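Local coordinates for major capsid protein P2 (PDB 2VVF) that builds the icosahedral shell of the membrane-containing marine bacteriophage PM2 as a homotrimeric, double jelly-roll major capsid protein, at residues G38-P41 and S42-K45; Q153-N156 and G157-I161; L198-A201 and D202-I206; G227-Y230 and Q231-L234. One frame throughout, in Å; residues are numbered along the deposited sequence.

Contact 1: G38-P41 and S42-K45; sequences GVTP and SQIK
The carbonyl oxygen of Thr40 receives the backbone N of Gln43 at 2.8 Å, and Gln43 returns the bond with its side chain: OE1 accepts the backbone N of Thr40 at 3.0 Å along a nearly straight N-H line (167°). Thr40 and Gln43 are thus tied twice, once in each direction, and the return bond holds the amide oxygen against the start of the turn. A glutamine suits the place because its chain, extended beyond CG, is long enough to lead the amide oxygen back past the turn. The turn itself is 3-10, and Pro41, whose phi is already held near the value needed, helps start it. A second backbone bond runs from Ile44 N to Pro41 O at 3.2 Å.

Next to the turn Val39 and Gln43 lie alongside each other, running opposite ways, with Val39 CG2 3.3 Å from Gln43 CB. Val39 CG2 also reaches Ile44 CD1, at 4.1 Å, the two branched side chains being set crosswise.

The turn joins strand 28-37 to strand 44-51, the D-E connection of the N-terminal jelly roll. Pro41 rests on Asn63 and Ile66 of helix 63-71, while Val39 packs on Ala124.

Contact 2: Q153-N156 and G157-I161; sequences QLNN and GTTEI
Asn155 and Thr159 face each other inside the tight bend where strand 143-154 gives way to strand 157-161, the B-C turn of the C-terminal jelly roll. The chain nearly reverses, the two end-to-end directions lying 155° apart, yet the strands join different sheets: Leu154 bonds through its backbone to Glu252 of strand 252-263, whereas Thr159 bonds to Ile246 of strand 242-248. Gly157 makes the turn itself, where the chain passes through backbone angles open mainly to glycine.

The polar part rests on a side chain in place of a backbone partner. Asn155 N donates to Thr159 OG1 at 2.8 Å, almost straight at 165°. Thr159 can serve because OG1 lies beside its own backbone N (chi1 -41°), which turns the hydroxyl to the bend and sends the methyl CG2 along the other branch, 3.2 Å from Gln153 O. A beta-branched threonine therefore fills the inside of the turn with both a polar and an apolar arm. Around the bend, Asn156 N is bonded to Asp251.

The apolar part lies on the inner side. Both Leu154 and Ile161 pack on Ile246, as suits buried residues between the two sheets. Leu154 stands roughly perpendicular to Thr159, its CD2 3.6 Å from Thr159 CB, and the same leucine methyl meets Ile161 CD1 at 4.3 Å.

Contact 3: L198-A201 and D202-I206; sequences LKKA and DNDYI
The carboxylate of Asp204 meets Lys200 through OD2, which turns the lone pair syn to OD1 toward Lys200 NZ at 3.1 Å in a salt bridge. Lys200 first runs out extended and then bends at its last torsion (chi4 70°), folding NZ back toward the acid one turn along; its CG lies 3.5 Å from the same OD2. Tyr205, the other flat group, touches across the contact through its CB, 3.4 Å from Ala201 O, and carries its ring on to the second subunit, where the OH bonds to Ser82.

These residues form the start of helix 200-209, which follows strand F of the C-terminal jelly roll, with Lys199 as the N-cap. Lys199 O accepts Asn203 N at 2.8 Å, the first i to i+4 bond of the helix, and Asp202 N more weakly. Lys200 O then takes Asp204 N, also at 2.8 Å. An acid such as Asp202 in the first turn probably suits the positive end of the helix dipole; its OD1 forms a salt bridge with Arg35 of the second subunit.

On the buried side Leu198 and Ile206 meet crosswise, bringing Leu198 CD1 to 4.0 Å from Ile206 CD1. Ile206 packs further on Phe4 of the second subunit.

Contact 4: G227-Y230 and Q231-L234; sequences GDVY and QSVL
An Asx turn running into a short 3-10 turn sets Asp228 against Gln231, in the connection between strands 218-222 and 233-234. Asp228 OD1 accepts the backbone N of Tyr230 at 3.1 Å, which makes the Asx turn, and Asp228 O accepts Gln231 N at the same distance, closing the 3-10 turn. Because CG is anti to the backbone N (chi1 -176°), the carboxylate swings forward over the turn and its second oxygen faces the side chain of Gln231. Gln231 NE2 donates to Asp228 OD2 at 2.9 Å and 167°; the oxygen lies in the amide plane, but the nitrogen stands above the carboxylate plane, the two flat groups being turned 48° apart. A bend at chi2 brings the amide back to the acid.

Val229 O is gripped twice by the same residue. Ser232 OG lies 2.6 Å away, and Ser232 N bonds more loosely at 3.3 Å. Serine's short arm suits this double hold, and its OG is also bonded to Arg171 of strand 171-178. A water then bridges Tyr230 O and Ser232 O.

Asp228 OD2 also forms a salt bridge with Arg102 of the second subunit, and Gln231 OE1 bonds to Met1 N there. Within the chain, Val229 and Ser232 pack on Met261 of strand 252-263, and backbone hydrogen bonding between Val233 and Ile172 sets strand 233-234 against strand 171-178.

Overall arrangement
The four contacts follow one another along the chain without overlap. Contact 1 belongs to the N-terminal jelly roll; contacts 2, 3 and 4 belong to the C-terminal one. Contacts 1 and 4 lie on opposite sides of the chain's centre, their own centres about 33 Å apart. Contacts 2 and 3, with centres about 19 Å apart, sit at the outermost strands, 157-161 and 192-199, of one four-stranded sheet. Contacts 2 and 4 both reach the facing sheet, through strands 143-154 and 233-234. Contacts 3 and 4, centres about 20 Å apart, both touch the second subunit, so two connections of this jelly roll take part in the subunit interface.

Contact 1: G38-P41 and S42-K45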
loop_
_atom_site.group_PDB
_atom_site.type_symbol
_atom_site.label_atom_id
_atom_site.label_comp_id
_atom_site.label_asym_id
_atom_site.label_seq_id
_atom_site.Cartn_x
_atom_site.Cartn_y
_atom_site.Cartn_z
ATOM N N GLY A 38 -22.578 25.009 3.520
ATOM C CA GLY A 38 -23.010 26.401 3.534
ATOM C C GLY A 38 -21.791 27.316 3.615
ATOM O O GLY A 38 -21.905 28.507 3.908
ATOM N N VAL A 39 -20.621 26.742 3.355
ATOM C CA VAL A 39 -19.367 27.486 3.387
ATOM C C VAL A 39 -18.288 26.704 2.646
ATOM O O VAL A 39 -18.300 25.475 2.638
ATOM C CB VAL A 39 -18.928 27.789 4.838
ATOM C CG1 VAL A 39 -18.572 26.501 5.573
ATOM C CG2 VAL A 39 -17.755 28.751 4.848
ATOM N N THR A 40 -17.359 27.422 2.023
ATOM C CA THR A 40 -16.265 26.788 1.298
ATOM C C THR A 40 -15.050 26.652 2.210
ATOM O O THR A 40 -14.906 27.395 3.182
ATOM C CB THR A 40 -15.916 27.551 0.003
ATOM O OG1 THR A 40 -15.067 28.664 0.309
ATOM C CG2 THR A 40 -17.178 28.050 -0.682
ATOM N N PRO A 41 -14.181 25.695 1.900
ATOM C CA PRO A 41 -12.981 25.477 2.699
ATOM C C PRO A 41 -12.131 26.743 2.737
ATOM O O PRO A 41 -11.470 27.031 3.735
ATOM C CB PRO A 41 -12.253 24.370 1.934
ATOM C CG PRO A 41 -13.337 23.623 1.249
ATOM C CD PRO A 41 -14.356 24.658 0.869
ATOM N N SER A 42 -12.169 27.500 1.646
ATOM C CA SER A 42 -11.412 28.742 1.547
ATOM C C SER A 42 -12.062 29.845 2.380
ATOM O O SER A 42 -11.443 30.872 2.658
ATOM C CB SER A 42 -11.289 29.181 0.085
ATOM O OG SER A 42 -11.420 28.074 -0.790
ATOM N N GLN A 43 -13.309 29.619 2.781
ATOM C CA GLN A 43 -14.037 30.586 3.594
ATOM C C GLN A 43 -13.805 30.343 5.084
ATOM O O GLN A 43 -14.267 31.111 5.928
ATOM C CB GLN A 43 -15.531 30.573 3.258
ATOM C CG GLN A 43 -15.942 31.653 2.265
ATOM C CD GLN A 43 -17.261 31.354 1.581
ATOM O OE1 GLN A 43 -17.919 30.355 1.878
ATOM N NE2 GLN A 43 -17.658 32.223 0.657
ATOM N N ILE A 44 -13.078 29.276 5.398
ATOM C CA ILE A 44 -12.726 28.957 6.779
ATOM C C ILE A 44 -11.268 29.368 6.943
ATOM O O ILE A 44 -10.356 28.588 6.665
ATOM C CB ILE A 44 -12.929 27.463 7.090
ATOM C CG1 ILE A 44 -14.393 27.068 6.888
ATOM C CG2 ILE A 44 -12.477 27.149 8.507
ATOM C CD1 ILE A 44 -15.320 27.581 7.966
ATOM N N LYS A 45 -11.057 30.620 7.338
ATOM C CA LYS A 45 -9.716 31.180 7.442
ATOM C C LYS A 45 -9.024 31.058 8.794
ATOM O O LYS A 45 -9.647 30.755 9.809
ATOM C CB LYS A 45 -9.718 32.640 6.985
ATOM C CG LYS A 45 -10.609 32.912 5.782
ATOM C CD LYS A 45 -10.948 34.391 5.667
ATOM C CE LYS A 45 -11.810 34.850 6.833
ATOM N NZ LYS A 45 -11.959 36.333 6.872
#

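Contact 2: Q153-N156 and G157-I161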
loop_
_atom_site.group_PDB
_atom_site.type_symbol
_atom_site.label_atom_id
_atom_site.label_comp_id
_atom_site.label_asym_id
_atom_site.label_seq_id
_atom_site.Cartn_x
_atom_site.Cartn_y
_atom_site.Cartn_z
ATOM N N GLN A 153 9.362 37.056 -0.661
ATOM C CA GLN A 153 9.324 37.579 -2.018
ATOM C C GLN A 153 10.208 36.786 -2.967
ATOM O O GLN A 153 11.376 36.516 -2.676
ATOM C CB GLN A 153 9.725 39.055 -2.040
ATOM C CG GLN A 153 9.582 39.716 -3.402
ATOM C CD GLN A 153 8.135 39.955 -3.784
ATOM O OE1 GLN A 153 7.228 39.766 -2.975
ATOM N NE2 GLN A 153 7.912 40.373 -5.026
ATOM N N LEU A 154 9.640 36.422 -4.110
ATOM C CA LEU A 154 10.375 35.693 -5.131
ATOM C C LEU A 154 10.608 36.639 -6.288
ATOM O O LEU A 154 9.766 37.475 -6.607
ATOM C CB LEU A 154 9.586 34.476 -5.614
ATOM C CG LEU A 154 9.618 33.254 -4.698
ATOM C CD1 LEU A 154 9.015 32.047 -5.397
ATOM C CD2 LEU A 154 11.036 32.964 -4.228
ATOM N N ASN A 155 11.766 36.522 -6.910
ATOM C CA ASN A 155 12.068 37.383 -8.023
ATOM C C ASN A 155 11.997 36.579 -9.281
ATOM O O ASN A 155 11.984 35.341 -9.262
ATOM C CB ASN A 155 13.487 37.913 -7.916
ATOM C CG ASN A 155 13.748 38.593 -6.613
ATOM O OD1 ASN A 155 14.580 38.143 -5.815
ATOM N ND2 ASN A 155 12.985 39.644 -6.341
ATOM N N ASN A 156 12.051 37.300 -10.385
ATOM C CA ASN A 156 12.123 36.657 -11.660
ATOM C C ASN A 156 13.636 36.568 -11.884
ATOM O O ASN A 156 14.325 37.569 -12.139
ATOM C CB ASN A 156 11.446 37.494 -12.729
ATOM C CG ASN A 156 11.921 37.135 -14.100
ATOM O OD1 ASN A 156 12.159 35.958 -14.395
ATOM N ND2 ASN A 156 12.126 38.147 -14.940
ATOM N N GLY A 157 14.146 35.366 -11.665
ATOM C CA GLY A 157 15.566 35.081 -11.728
ATOM C C GLY A 157 15.815 34.111 -10.577
ATOM O O GLY A 157 15.138 33.089 -10.465
ATOM N N THR A 158 16.736 34.458 -9.685
ATOM C CA THR A 158 17.060 33.588 -8.562
ATOM C C THR A 158 16.853 34.237 -7.200
ATOM O O THR A 158 17.423 35.288 -6.911
ATOM C CB THR A 158 18.500 33.053 -8.681
ATOM O OG1 THR A 158 18.632 32.284 -9.882
ATOM C CG2 THR A 158 18.845 32.188 -7.488
ATOM N N THR A 159 16.091 33.567 -6.342
ATOM C CA THR A 159 15.859 34.043 -4.984
ATOM C C THR A 159 16.399 33.021 -3.993
ATOM O O THR A 159 16.320 31.816 -4.228
ATOM C CB THR A 159 14.372 34.327 -4.716
ATOM O OG1 THR A 159 13.790 34.976 -5.854
ATOM C CG2 THR A 159 14.224 35.221 -3.494
ATOM N N GLU A 160 16.947 33.505 -2.883
ATOM C CA GLU A 160 17.492 32.626 -1.855
ATOM C C GLU A 160 16.821 32.863 -0.504
ATOM O O GLU A 160 16.708 33.998 -0.045
ATOM C CB GLU A 160 19.004 32.817 -1.735
ATOM C CG GLU A 160 19.780 32.392 -2.971
ATOM C CD GLU A 160 21.269 32.283 -2.713
ATOM O OE1 GLU A 160 21.660 32.079 -1.547
ATOM O OE2 GLU A 160 22.052 32.410 -3.676
ATOM N N ILE A 161 16.371 31.781 0.124
ATOM C CA ILE A 161 15.710 31.855 1.422
ATOM C C ILE A 161 16.486 31.045 2.457
ATOM O O ILE A 161 16.423 29.816 2.470
ATOM C CB ILE A 161 14.250 31.380 1.326
ATOM C CG1 ILE A 161 13.479 32.246 0.328
ATOM C CG2 ILE A 161 13.590 31.402 2.697
ATOM C CD1 ILE A 161 12.362 31.513 -0.381
#

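Contact 3: L198-A201 and D202-I206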
loop_
_atom_site.group_PDB
_atom_site.type_symbol
_atom_site.label_atom_id
_atom_site.label_comp_id
_atom_site.label_asym_id
_atom_site.label_seq_id
_atom_site.Cartn_x
_atom_site.Cartn_y
_atom_site.Cartn_z
ATOM N N LEU A 198 16.941 21.066 -9.142
ATOM C CA LEU A 198 16.029 20.178 -9.856
ATOM C C LEU A 198 14.903 20.934 -10.545
ATOM O O LEU A 198 14.202 21.727 -9.920
ATOM C CB LEU A 198 15.421 19.149 -8.898
ATOM C CG LEU A 198 16.318 18.035 -8.362
ATOM C CD1 LEU A 198 15.484 16.872 -7.840
ATOM C CD2 LEU A 198 17.302 17.566 -9.424
ATOM N N LYS A 199 14.705 20.652 -11.829
ATOM C CA LYS A 199 13.631 21.280 -12.584
ATOM C C LYS A 199 12.297 20.790 -12.037
ATOM O O LYS A 199 12.189 19.653 -11.583
ATOM C CB LYS A 199 13.749 20.919 -14.064
ATOM C CG LYS A 199 13.905 22.110 -14.988
ATOM C CD LYS A 199 14.591 21.708 -16.279
ATOM C CE LYS A 199 15.993 21.187 -16.012
ATOM N NZ LYS A 199 16.831 21.173 -17.243
ATOM N N LYS A 200 11.283 21.647 -12.083
ATOM C CA LYS A 200 9.957 21.296 -11.584
ATOM C C LYS A 200 9.464 19.950 -12.111
ATOM O O LYS A 200 8.988 19.113 -11.346
ATOM C CB LYS A 200 8.946 22.393 -11.920
ATOM C CG LYS A 200 7.501 22.001 -11.658
ATOM C CD LYS A 200 6.599 23.223 -11.604
ATOM C CE LYS A 200 5.190 22.849 -11.175
ATOM N NZ LYS A 200 5.139 22.447 -9.743
ATOM N N ALA A 201 9.578 19.745 -13.421
ATOM C CA ALA A 201 9.137 18.498 -14.039
ATOM C C ALA A 201 9.851 17.287 -13.443
ATOM O O ALA A 201 9.253 16.223 -13.274
ATOM C CB ALA A 201 9.342 18.549 -15.544
ATOM N N ASP A 202 11.131 17.457 -13.121
ATOM C CA ASP A 202 11.930 16.378 -12.549
ATOM C C ASP A 202 11.583 16.138 -11.084
ATOM O O ASP A 202 11.486 14.992 -10.638
ATOM C CB ASP A 202 13.422 16.680 -12.699
ATOM C CG ASP A 202 13.891 16.583 -14.138
ATOM O OD1 ASP A 202 13.416 15.678 -14.856
ATOM O OD2 ASP A 202 14.718 17.421 -14.553
ATOM N N ASN A 203 11.391 17.224 -10.342
ATOM C CA ASN A 203 11.034 17.133 -8.931
ATOM C C ASN A 203 9.651 16.506 -8.787
ATOM O O ASN A 203 9.432 15.642 -7.935
ATOM C CB ASN A 203 11.042 18.524 -8.291
ATOM C CG ASN A 203 10.689 18.488 -6.818
ATOM O OD1 ASN A 203 11.513 18.119 -5.981
ATOM N ND2 ASN A 203 9.459 18.871 -6.492
ATOM N N ASP A 204 8.723 16.950 -9.628
ATOM C CA ASP A 204 7.353 16.450 -9.606
ATOM C C ASP A 204 7.270 14.975 -9.998
ATOM O O ASP A 204 6.365 14.261 -9.567
ATOM C CB ASP A 204 6.462 17.299 -10.514
ATOM C CG ASP A 204 6.218 18.691 -9.953
ATOM O OD1 ASP A 204 6.823 19.031 -8.911
ATOM O OD2 ASP A 204 5.420 19.445 -10.552
ATOM N N TYR A 205 8.220 14.526 -10.813
ATOM C CA TYR A 205 8.250 13.132 -11.243
ATOM C C TYR A 205 8.636 12.239 -10.069
ATOM O O TYR A 205 8.053 11.174 -9.868
ATOM C CB TYR A 205 9.229 12.943 -12.406
ATOM C CG TYR A 205 9.481 11.495 -12.766
ATOM C CD1 TYR A 205 8.550 10.768 -13.498
ATOM C CD2 TYR A 205 10.645 10.853 -12.370
ATOM C CE1 TYR A 205 8.773 9.441 -13.824
ATOM C CE2 TYR A 205 10.879 9.528 -12.691
ATOM C CZ TYR A 205 9.940 8.828 -13.418
ATOM O OH TYR A 205 10.168 7.509 -13.738
ATOM N N ILE A 206 9.613 12.686 -9.287
ATOM C CA ILE A 206 10.056 11.929 -8.122
ATOM C C ILE A 206 8.937 11.862 -7.086
ATOM O O ILE A 206 8.722 10.824 -6.459
ATOM C CB ILE A 206 11.348 12.512 -7.521
ATOM C CG1 ILE A 206 12.470 12.501 -8.562
ATOM C CG2 ILE A 206 11.763 11.720 -6.298
ATOM C CD1 ILE A 206 13.658 13.368 -8.193
#

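Contact 4: G227-Y230 and Q231-L234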
loop_
_atom_site.group_PDB
_atom_site.type_symbol
_atom_site.label_atom_id
_atom_site.label_comp_id
_atom_site.label_asym_id
_atom_site.label_seq_id
_atom_site.Cartn_x
_atom_site.Cartn_y
_atom_site.Cartn_z
ATOM N N GLY A 227 8.689 7.491 3.603
ATOM C CA GLY A 227 7.866 7.336 4.796
ATOM C C GLY A 227 8.756 7.178 6.021
ATOM O O GLY A 227 8.271 7.037 7.141
ATOM N N ASP A 228 10.066 7.203 5.793
ATOM C CA ASP A 228 11.040 7.073 6.871
ATOM C C ASP A 228 11.287 8.428 7.528
ATOM O O ASP A 228 11.757 9.366 6.883
ATOM C CB ASP A 228 12.353 6.499 6.337
ATOM C CG ASP A 228 13.372 6.260 7.434
ATOM O OD1 ASP A 228 12.992 6.331 8.622
ATOM O OD2 ASP A 228 14.550 6.006 7.108
ATOM N N VAL A 229 10.952 8.526 8.812
ATOM C CA VAL A 229 11.115 9.768 9.559
ATOM C C VAL A 229 12.577 10.195 9.670
ATOM O O VAL A 229 12.873 11.378 9.828
ATOM C CB VAL A 229 10.448 9.682 10.946
ATOM C CG1 VAL A 229 11.213 8.728 11.853
ATOM C CG2 VAL A 229 10.350 11.059 11.577
ATOM N N TYR A 230 13.483 9.224 9.588
ATOM C CA TYR A 230 14.915 9.486 9.702
ATOM C C TYR A 230 15.511 10.088 8.437
ATOM O O TYR A 230 16.706 10.377 8.379
ATOM C CB TYR A 230 15.664 8.200 10.051
ATOM C CG TYR A 230 15.459 7.734 11.470
ATOM C CD1 TYR A 230 16.150 8.323 12.521
ATOM C CD2 TYR A 230 14.576 6.700 11.761
ATOM C CE1 TYR A 230 15.969 7.897 13.823
ATOM C CE2 TYR A 230 14.387 6.266 13.061
ATOM C CZ TYR A 230 15.088 6.867 14.087
ATOM O OH TYR A 230 14.908 6.437 15.383
ATOM N N GLN A 231 14.678 10.255 7.417
ATOM C CA GLN A 231 15.134 10.820 6.154
ATOM C C GLN A 231 14.894 12.324 6.165
ATOM O O GLN A 231 15.435 13.059 5.338
ATOM C CB GLN A 231 14.392 10.181 4.977
ATOM C CG GLN A 231 14.947 8.838 4.526
ATOM C CD GLN A 231 16.370 8.597 4.990
ATOM O OE1 GLN A 231 17.310 9.220 4.496
ATOM N NE2 GLN A 231 16.541 7.662 5.916
ATOM N N SER A 232 14.076 12.772 7.110
ATOM C CA SER A 232 13.758 14.186 7.240
ATOM C C SER A 232 14.975 14.976 7.710
ATOM O O SER A 232 15.939 14.407 8.220
ATOM C CB SER A 232 12.594 14.383 8.215
ATOM O OG SER A 232 12.953 13.971 9.521
ATOM N N VAL A 233 14.920 16.291 7.533
ATOM C CA VAL A 233 16.013 17.165 7.936
ATOM C C VAL A 233 16.087 17.314 9.454
ATOM O O VAL A 233 15.155 17.813 10.085
ATOM C CB VAL A 233 15.910 18.543 7.251
ATOM C CG1 VAL A 233 17.018 19.465 7.739
ATOM C CG2 VAL A 233 15.950 18.396 5.737
ATOM N N LEU A 234 17.204 16.889 10.034
ATOM C CA LEU A 234 17.408 17.015 11.471
ATOM C C LEU A 234 18.070 18.357 11.757
ATOM O O LEU A 234 19.234 18.570 11.422
ATOM C CB LEU A 234 18.285 15.881 12.003
ATOM C CG LEU A 234 18.670 16.019 13.480
ATOM C CD1 LEU A 234 17.434 16.241 14.340
ATOM C CD2 LEU A 234 19.450 14.805 13.960
HETATM O O HOH W 1 18.421 12.532 7.657
#